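Local coordinates for protein restriction endonuclease (Mycobacterium sp., PDB 4F0Q) that cleaves DNA in a cytosine-methylation-dependent manner as a tetramer, probably pairing a PUA-like modified-base recognition domain with a PD-(D/E)XK nuclease domain, at residues R79-P91 and E148-A161. Numbering follows the deposited sequence.
Sequences RSRRALIAIRSSP and EERLLAPPLFLFRA
Arg-79, Leu-152 and Ile-87 each bury more surface here than any other residue of this contact, in which two parallel strands, 85-89 and 156-161, join within the mixed sheet of the probably PUA-like N-terminal region. The case shows a parallel pair whose contact continues past the strands into the loops and helix before them. Ile-87 is gripped through its backbone, its N donating almost straight (176°) to Phe-157 O and its O receiving Phe-159 N at 2.8 Å. Its side chain lies beside Leu-158 and points the same way; CG1 sits anti to the carbonyl carbon (chi1 -71°), and the chain ends with CD1 3.9 Å from Leu-156 CD2. Phe-157 points to the other face of the sheet, where CD1 of Leu-84, just before the strand, rests over its ring; both side chains touch Ile-224 of helix 222-227. Ahead of the strands, water 1 accepts from Arg-82 N and donates to Leu-152 O. Farther out, the Arg-79 guanidinium is sandwiched: Leu-152 CD2 lies 3.2 Å above one face, offset toward the rim, while Glu-148 OE2 lies over the other. The guanidinium and carboxylate planes are turned 43° apart, and the salt bridge between them spans 3.0 Å from Arg-79 NH1 to Glu-148 OE2.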
ATOM      1  N   ARG A  79       1.980 -25.108 -39.778  1.00 29.72           N
ATOM      2  CA  ARG A  79       0.663 -24.488 -39.839  1.00 25.55           C
ATOM      3  C   ARG A  79       0.765 -23.051 -40.333  1.00 30.85           C
ATOM      4  O   ARG A  79       1.860 -22.502 -40.459  1.00 29.95           O
ATOM      5  CB  ARG A  79      -0.012 -24.520 -38.466  1.00 26.31           C
ATOM      6  CG  ARG A  79       0.817 -23.921 -37.341  1.00 25.56           C
ATOM      7  CD  ARG A  79       1.023 -24.933 -36.227  1.00 27.64           C
ATOM      8  NE  ARG A  79       1.241 -24.298 -34.930  1.00 30.41           N
ATOM      9  CZ  ARG A  79       2.426 -24.170 -34.344  1.00 28.97           C
ATOM     10  NH1 ARG A  79       3.517 -24.636 -34.936  1.00 31.08           N
ATOM     11  NH2 ARG A  79       2.521 -23.576 -33.161  1.00 24.92           N
ATOM     12  N   SER A  80      -0.385 -22.448 -40.612  1.00 32.01           N
ATOM     13  CA  SER A  80      -0.435 -21.062 -41.056  1.00 31.90           C
ATOM     14  C   SER A  80      -0.249 -20.128 -39.864  1.00 28.13           C
ATOM     15  O   SER A  80      -0.603 -20.476 -38.737  1.00 30.01           O
ATOM     16  CB  SER A  80      -1.766 -20.778 -41.754  1.00 33.59           C
ATOM     17  OG  SER A  80      -1.779 -19.478 -42.317  1.00 37.35           O
ATOM     18  N   ARG A  81       0.308 -18.947 -40.110  1.00 29.21           N
ATOM     19  CA  ARG A  81       0.599 -18.013 -39.027  1.00 24.86           C
ATOM     20  C   ARG A  81       0.661 -16.558 -39.491  1.00 19.99           C
ATOM     21  O   ARG A  81       1.060 -16.267 -40.618  1.00 17.16           O
ATOM     22  CB  ARG A  81       1.919 -18.384 -38.346  1.00 19.81           C
ATOM     23  CG  ARG A  81       3.145 -18.161 -39.220  1.00 19.10           C
ATOM     24  CD  ARG A  81       4.434 -18.409 -38.459  1.00 17.59           C
ATOM     25  NE  ARG A  81       5.608 -18.134 -39.282  1.00 19.49           N
ATOM     26  CZ  ARG A  81       6.177 -19.020 -40.092  1.00 20.29           C
ATOM     27  NH1 ARG A  81       5.678 -20.246 -40.191  1.00 20.71           N
ATOM     28  NH2 ARG A  81       7.243 -18.684 -40.804  1.00 19.60           N
ATOM     29  N   ARG A  82       0.265 -15.651 -38.605  1.00 21.92           N
ATOM     30  CA  ARG A  82       0.408 -14.223 -38.851  1.00 21.98           C
ATOM     31  C   ARG A  82       1.797 -13.781 -38.397  1.00 18.52           C
ATOM     32  O   ARG A  82       2.152 -13.930 -37.227  1.00 15.11           O
ATOM     33  CB  ARG A  82      -0.669 -13.440 -38.100  1.00 22.53           C
ATOM     34  CG  ARG A  82      -0.819 -11.996 -38.548  1.00 22.23           C
ATOM     35  CD  ARG A  82      -1.590 -11.897 -39.856  1.00 29.01           C
ATOM     36  NE  ARG A  82      -2.936 -12.453 -39.737  1.00 27.48           N
ATOM     37  CZ  ARG A  82      -3.865 -12.368 -40.682  1.00 30.20           C
ATOM     38  NH1 ARG A  82      -3.600 -11.744 -41.821  1.00 36.42           N
ATOM     39  NH2 ARG A  82      -5.063 -12.904 -40.488  1.00 27.42           N
ATOM     40  N   ALA A  83       2.579 -13.246 -39.330  1.00 22.09           N
ATOM     41  CA  ALA A  83       3.966 -12.874 -39.060  1.00 14.04           C
ATOM     42  C   ALA A  83       4.096 -11.817 -37.966  1.00 14.50           C
ATOM     43  O   ALA A  83       4.828 -12.008 -36.994  1.00 14.55           O
ATOM     44  CB  ALA A  83       4.640 -12.398 -40.338  1.00 16.17           C
ATOM     45  N   LEU A  84       3.388 -10.706 -38.130  1.00 16.03           N
ATOM     46  CA  LEU A  84       3.445  -9.618 -37.160  1.00 14.68           C
ATOM     47  C   LEU A  84       2.296  -8.641 -37.359  1.00 15.27           C
ATOM     48  O   LEU A  84       1.572  -8.708 -38.352  1.00 19.72           O
ATOM     49  CB  LEU A  84       4.775  -8.864 -37.264  1.00 15.98           C
ATOM     50  CG  LEU A  84       4.914  -7.786 -38.346  1.00 17.58           C
ATOM     51  CD1 LEU A  84       6.181  -6.975 -38.122  1.00 18.67           C
ATOM     52  CD2 LEU A  84       4.910  -8.382 -39.747  1.00 21.95           C
ATOM     53  N   ILE A  85       2.136  -7.734 -36.402  1.00 18.68           N
ATOM     54  CA  ILE A  85       1.199  -6.628 -36.538  1.00 15.87           C
ATOM     55  C   ILE A  85       1.939  -5.306 -36.368  1.00 16.76           C
ATOM     56  O   ILE A  85       2.495  -5.025 -35.306  1.00 22.06           O
ATOM     57  CB  ILE A  85       0.046  -6.717 -35.524  1.00 16.21           C
ATOM     58  CG1 ILE A  85      -0.844  -7.923 -35.837  1.00 16.81           C
ATOM     59  CG2 ILE A  85      -0.779  -5.440 -35.543  1.00 17.63           C
ATOM     60  CD1 ILE A  85      -2.041  -8.046 -34.927  1.00 13.31           C
ATOM     61  N   ALA A  86       1.953  -4.504 -37.428  1.00 19.19           N
ATOM     62  CA  ALA A  86       2.642  -3.220 -37.414  1.00 18.28           C
ATOM     63  C   ALA A  86       1.674  -2.094 -37.078  1.00 18.39           C
ATOM     64  O   ALA A  86       0.717  -1.848 -37.808  1.00 21.56           O
ATOM     65  CB  ALA A  86       3.308  -2.966 -38.757  1.00 18.11           C
ATOM     66  N   ILE A  87       1.932  -1.409 -35.969  1.00 17.59           N
ATOM     67  CA  ILE A  87       1.051  -0.345 -35.504  1.00 16.10           C
ATOM     68  C   ILE A  87       1.697   1.032 -35.628  1.00 18.11           C
ATOM     69  O   ILE A  87       2.804   1.260 -35.141  1.00 20.04           O
ATOM     70  CB  ILE A  87       0.602  -0.586 -34.046  1.00 17.06           C
ATOM     71  CG1 ILE A  87      -0.382  -1.755 -33.982  1.00 14.74           C
ATOM     72  CG2 ILE A  87      -0.032   0.663 -33.460  1.00 18.22           C
ATOM     73  CD1 ILE A  87      -0.785  -2.137 -32.577  1.00 21.67           C
ATOM     74  N   ARG A  88       0.995   1.944 -36.295  1.00 21.53           N
ATOM     75  CA  ARG A  88       1.464   3.313 -36.459  1.00 23.60           C
ATOM     76  C   ARG A  88       0.562   4.276 -35.697  1.00 21.97           C
ATOM     77  O   ARG A  88      -0.581   4.515 -36.087  1.00 25.28           O
ATOM     78  CB  ARG A  88       1.510   3.688 -37.940  1.00 22.56           C
ATOM     79  CG  ARG A  88       1.890   5.133 -38.210  1.00 22.94           C
ATOM     80  CD  ARG A  88       1.990   5.393 -39.702  1.00 28.28           C
ATOM     81  NE  ARG A  88       2.158   6.810 -40.005  1.00 41.56           N
ATOM     82  CZ  ARG A  88       2.292   7.296 -41.234  1.00 37.90           C
ATOM     83  NH1 ARG A  88       2.281   6.478 -42.278  1.00 33.11           N
ATOM     84  NH2 ARG A  88       2.439   8.601 -41.420  1.00 45.40           N
ATOM     85  N   SER A  89       1.082   4.822 -34.605  1.00 20.92           N
ATOM     86  CA  SER A  89       0.309   5.718 -33.758  1.00 23.14           C
ATOM     87  C   SER A  89       0.593   7.175 -34.099  1.00 25.07           C
ATOM     88  O   SER A  89       1.704   7.527 -34.491  1.00 23.15           O
ATOM     89  CB  SER A  89       0.609   5.453 -32.280  1.00 23.50           C
ATOM     90  OG  SER A  89      -0.209   6.249 -31.441  1.00 29.79           O
ATOM     91  N   SER A  90      -0.423   8.016 -33.944  1.00 32.40           N
ATOM     92  CA  SER A  90      -0.301   9.439 -34.225  1.00 36.12           C
ATOM     93  C   SER A  90      -1.461  10.186 -33.577  1.00 46.43           C
ATOM     94  O   SER A  90      -2.572   9.659 -33.498  1.00 51.00           O
ATOM     95  CB  SER A  90      -0.293   9.681 -35.737  1.00 43.18           C
ATOM     96  OG  SER A  90      -1.499   9.234 -36.333  1.00 49.64           O
ATOM     97  N   PRO A  91      -1.209  11.422 -33.114  1.00 56.09           N
ATOM     98  CA  PRO A  91       0.099  12.084 -33.171  1.00 64.75           C
ATOM     99  C   PRO A  91       0.849  12.106 -31.842  1.00 60.64           C
ATOM    100  O   PRO A  91       2.031  12.453 -31.836  1.00 57.56           O
ATOM    101  CB  PRO A  91      -0.274  13.516 -33.543  1.00 63.08           C
ATOM    102  CG  PRO A  91      -1.598  13.726 -32.853  1.00 57.04           C
ATOM    103  CD  PRO A  91      -2.291  12.375 -32.801  1.00 47.82           C
ATOM    104  N   GLU A 148       2.728 -23.914 -27.819  1.00 18.47           N
ATOM    105  CA  GLU A 148       2.497 -24.125 -29.240  1.00 18.46           C
ATOM    106  C   GLU A 148       1.622 -23.023 -29.833  1.00 21.84           C
ATOM    107  O   GLU A 148       1.813 -22.615 -30.979  1.00 19.93           O
ATOM    108  CB  GLU A 148       1.850 -25.491 -29.472  1.00 22.42           C
ATOM    109  CG  GLU A 148       1.984 -26.003 -30.892  1.00 30.16           C
ATOM    110  CD  GLU A 148       3.413 -26.370 -31.242  1.00 28.07           C
ATOM    111  OE1 GLU A 148       4.141 -26.849 -30.347  1.00 31.73           O
ATOM    112  OE2 GLU A 148       3.811 -26.173 -32.409  1.00 32.24           O
ATOM    113  N   GLU A 149       0.660 -22.548 -29.049  1.00 21.87           N
ATOM    114  CA  GLU A 149      -0.216 -21.469 -29.494  1.00 15.25           C
ATOM    115  C   GLU A 149       0.506 -20.128 -29.467  1.00 15.94           C
ATOM    116  O   GLU A 149       0.310 -19.291 -30.347  1.00 17.12           O
ATOM    117  CB  GLU A 149      -1.481 -21.406 -28.634  1.00 16.03           C
ATOM    118  CG  GLU A 149      -2.411 -22.595 -28.812  1.00 16.89           C
ATOM    119  CD  GLU A 149      -3.699 -22.452 -28.025  1.00 16.75           C
ATOM    120  OE1 GLU A 149      -3.838 -21.460 -27.278  1.00 17.08           O
ATOM    121  OE2 GLU A 149      -4.575 -23.332 -28.155  1.00 21.85           O
ATOM    122  N   ARG A 150       1.346 -19.932 -28.454  1.00 20.91           N
ATOM    123  CA  ARG A 150       2.082 -18.682 -28.299  1.00 17.43           C
ATOM    124  C   ARG A 150       3.177 -18.529 -29.351  1.00 13.51           C
ATOM    125  O   ARG A 150       3.631 -17.419 -29.628  1.00 13.93           O
ATOM    126  CB  ARG A 150       2.667 -18.573 -26.889  1.00 16.12           C
ATOM    127  CG  ARG A 150       1.613 -18.469 -25.799  1.00 14.88           C
ATOM    128  CD  ARG A 150       2.232 -18.204 -24.437  1.00 15.27           C
ATOM    129  NE  ARG A 150       2.982 -19.349 -23.932  1.00 14.91           N
ATOM    130  CZ  ARG A 150       2.447 -20.339 -23.223  1.00 13.60           C
ATOM    131  NH1 ARG A 150       1.152 -20.328 -22.939  1.00 14.06           N
ATOM    132  NH2 ARG A 150       3.205 -21.340 -22.801  1.00 16.75           N
ATOM    133  N   LEU A 151       3.593 -19.647 -29.935  1.00 17.88           N
ATOM    134  CA  LEU A 151       4.571 -19.632 -31.019  1.00 17.94           C
ATOM    135  C   LEU A 151       4.002 -18.937 -32.250  1.00 18.26           C
ATOM    136  O   LEU A 151       4.741 -18.369 -33.053  1.00 17.50           O
ATOM    137  CB  LEU A 151       4.992 -21.059 -31.382  1.00 18.29           C
ATOM    138  CG  LEU A 151       6.029 -21.742 -30.490  1.00 17.39           C
ATOM    139  CD1 LEU A 151       6.087 -23.232 -30.781  1.00 20.82           C
ATOM    140  CD2 LEU A 151       7.391 -21.109 -30.699  1.00 19.28           C
ATOM    141  N   LEU A 152       2.680 -18.984 -32.385  1.00 20.94           N
ATOM    142  CA  LEU A 152       1.991 -18.424 -33.542  1.00 15.20           C
ATOM    143  C   LEU A 152       1.658 -16.947 -33.360  1.00 14.44           C
ATOM    144  O   LEU A 152       1.375 -16.248 -34.332  1.00 16.94           O
ATOM    145  CB  LEU A 152       0.704 -19.203 -33.813  1.00 18.34           C
ATOM    146  CG  LEU A 152       0.858 -20.697 -34.092  1.00 18.41           C
ATOM    147  CD1 LEU A 152      -0.505 -21.363 -34.183  1.00 19.44           C
ATOM    148  CD2 LEU A 152       1.648 -20.911 -35.370  1.00 22.71           C
ATOM    149  N   ALA A 153       1.689 -16.483 -32.113  1.00 12.55           N
ATOM    150  CA  ALA A 153       1.315 -15.109 -31.784  1.00 11.73           C
ATOM    151  C   ALA A 153       2.177 -14.075 -32.500  1.00 14.32           C
ATOM    152  O   ALA A 153       3.398 -14.057 -32.341  1.00 15.33           O
ATOM    153  CB  ALA A 153       1.370 -14.893 -30.279  1.00 13.81           C
ATOM    154  N   PRO A 154       1.536 -13.205 -33.296  1.00 15.42           N
ATOM    155  CA  PRO A 154       2.230 -12.146 -34.035  1.00 13.18           C
ATOM    156  C   PRO A 154       2.669 -11.000 -33.128  1.00 13.77           C
ATOM    157  O   PRO A 154       1.833 -10.389 -32.463  1.00 18.98           O
ATOM    158  CB  PRO A 154       1.168 -11.661 -35.025  1.00 12.55           C
ATOM    159  CG  PRO A 154      -0.129 -11.965 -34.362  1.00 14.44           C
ATOM    160  CD  PRO A 154       0.090 -13.226 -33.578  1.00 13.15           C
ATOM    161  N   PRO A 155       3.979 -10.715 -33.097  1.00 14.32           N
ATOM    162  CA  PRO A 155       4.537  -9.611 -32.309  1.00 17.16           C
ATOM    163  C   PRO A 155       3.956  -8.266 -32.726  1.00 13.36           C
ATOM    164  O   PRO A 155       3.754  -8.028 -33.915  1.00 15.25           O
ATOM    165  CB  PRO A 155       6.030  -9.662 -32.647  1.00 15.21           C
ATOM    166  CG  PRO A 155       6.276 -11.067 -33.067  1.00 16.82           C
ATOM    167  CD  PRO A 155       5.028 -11.497 -33.773  1.00 15.27           C
ATOM    168  N   LEU A 156       3.690  -7.399 -31.754  1.00 17.12           N
ATOM    169  CA  LEU A 156       3.183  -6.064 -32.048  1.00 18.91           C
ATOM    170  C   LEU A 156       4.308  -5.036 -32.088  1.00 16.05           C
ATOM    171  O   LEU A 156       4.700  -4.483 -31.059  1.00 16.97           O
ATOM    172  CB  LEU A 156       2.110  -5.645 -31.037  1.00 20.27           C
ATOM    173  CG  LEU A 156       0.653  -5.930 -31.416  1.00 15.13           C
ATOM    174  CD1 LEU A 156       0.389  -7.425 -31.544  1.00 13.56           C
ATOM    175  CD2 LEU A 156      -0.296  -5.299 -30.409  1.00 14.47           C
ATOM    176  N   PHE A 157       4.825  -4.790 -33.288  1.00 17.33           N
ATOM    177  CA  PHE A 157       5.870  -3.796 -33.493  1.00 17.70           C
ATOM    178  C   PHE A 157       5.274  -2.397 -33.500  1.00 16.52           C
ATOM    179  O   PHE A 157       4.539  -2.029 -34.417  1.00 17.31           O
ATOM    180  CB  PHE A 157       6.615  -4.062 -34.802  1.00 13.64           C
ATOM    181  CG  PHE A 157       7.692  -5.102 -34.685  1.00 17.43           C
ATOM    182  CD1 PHE A 157       7.390  -6.390 -34.276  1.00 17.33           C
ATOM    183  CD2 PHE A 157       9.006  -4.792 -34.991  1.00 21.75           C
ATOM    184  CE1 PHE A 157       8.380  -7.346 -34.166  1.00 21.52           C
ATOM    185  CE2 PHE A 157      10.000  -5.746 -34.888  1.00 21.84           C
ATOM    186  CZ  PHE A 157       9.687  -7.025 -34.476  1.00 24.05           C
ATOM    187  N   LEU A 158       5.594  -1.623 -32.471  1.00 13.65           N
ATOM    188  CA  LEU A 158       5.019  -0.295 -32.312  1.00 15.98           C
ATOM    189  C   LEU A 158       5.828   0.775 -33.037  1.00 15.63           C
ATOM    190  O   LEU A 158       7.055   0.773 -33.002  1.00 13.97           O
ATOM    191  CB  LEU A 158       4.891   0.055 -30.829  1.00 13.99           C
ATOM    192  CG  LEU A 158       4.089  -0.944 -29.993  1.00 15.77           C
ATOM    193  CD1 LEU A 158       4.052  -0.527 -28.533  1.00 14.13           C
ATOM    194  CD2 LEU A 158       2.681  -1.098 -30.547  1.00 19.15           C
ATOM    195  N   PHE A 159       5.120   1.682 -33.701  1.00 17.95           N
ATOM    196  CA  PHE A 159       5.740   2.831 -34.345  1.00 15.93           C
ATOM    197  C   PHE A 159       4.909   4.075 -34.065  1.00 15.68           C
ATOM    198  O   PHE A 159       3.694   3.987 -33.895  1.00 17.80           O
ATOM    199  CB  PHE A 159       5.852   2.612 -35.856  1.00 16.19           C
ATOM    200  CG  PHE A 159       6.746   1.469 -36.241  1.00 15.96           C
ATOM    201  CD1 PHE A 159       8.107   1.665 -36.409  1.00 17.18           C
ATOM    202  CD2 PHE A 159       6.226   0.202 -36.443  1.00 15.48           C
ATOM    203  CE1 PHE A 159       8.932   0.617 -36.765  1.00 14.37           C
ATOM    204  CE2 PHE A 159       7.047  -0.850 -36.799  1.00 15.44           C
ATOM    205  CZ  PHE A 159       8.402  -0.642 -36.960  1.00 17.53           C
ATOM    206  N   ARG A 160       5.557   5.235 -34.013  1.00 16.48           N
ATOM    207  CA  ARG A 160       4.811   6.483 -33.862  1.00 19.51           C
ATOM    208  C   ARG A 160       5.361   7.618 -34.724  1.00 19.45           C
ATOM    209  O   ARG A 160       6.563   7.868 -34.745  1.00 20.17           O
ATOM    210  CB  ARG A 160       4.720   6.907 -32.390  1.00 19.57           C
ATOM    211  CG  ARG A 160       6.056   7.125 -31.702  1.00 20.39           C
ATOM    212  CD  ARG A 160       5.857   7.500 -30.243  1.00 21.15           C
ATOM    213  NE  ARG A 160       7.114   7.526 -29.500  1.00 24.55           N
ATOM    214  CZ  ARG A 160       7.206   7.793 -28.201  1.00 20.92           C
ATOM    215  NH1 ARG A 160       6.114   8.059 -27.499  1.00 23.69           N
ATOM    216  NH2 ARG A 160       8.389   7.794 -27.602  1.00 19.05           N
ATOM    217  N   ALA A 161       4.468   8.297 -35.437  1.00 24.86           N
ATOM    218  CA  ALA A 161       4.856   9.417 -36.288  1.00 25.77           C
ATOM    219  C   ALA A 161       5.420  10.566 -35.458  1.00 26.74           C
ATOM    220  O   ALA A 161       4.690  11.224 -34.717  1.00 38.75           O
ATOM    221  CB  ALA A 161       3.669   9.890 -37.114  1.00 29.89           C
TER
HETATM  222  O   HOH W   1      -0.808 -16.179 -36.125  1.00 20.81           O
HETATM  223  O   HOH W   2       2.315  -3.159 -33.348  1.00 28.84           O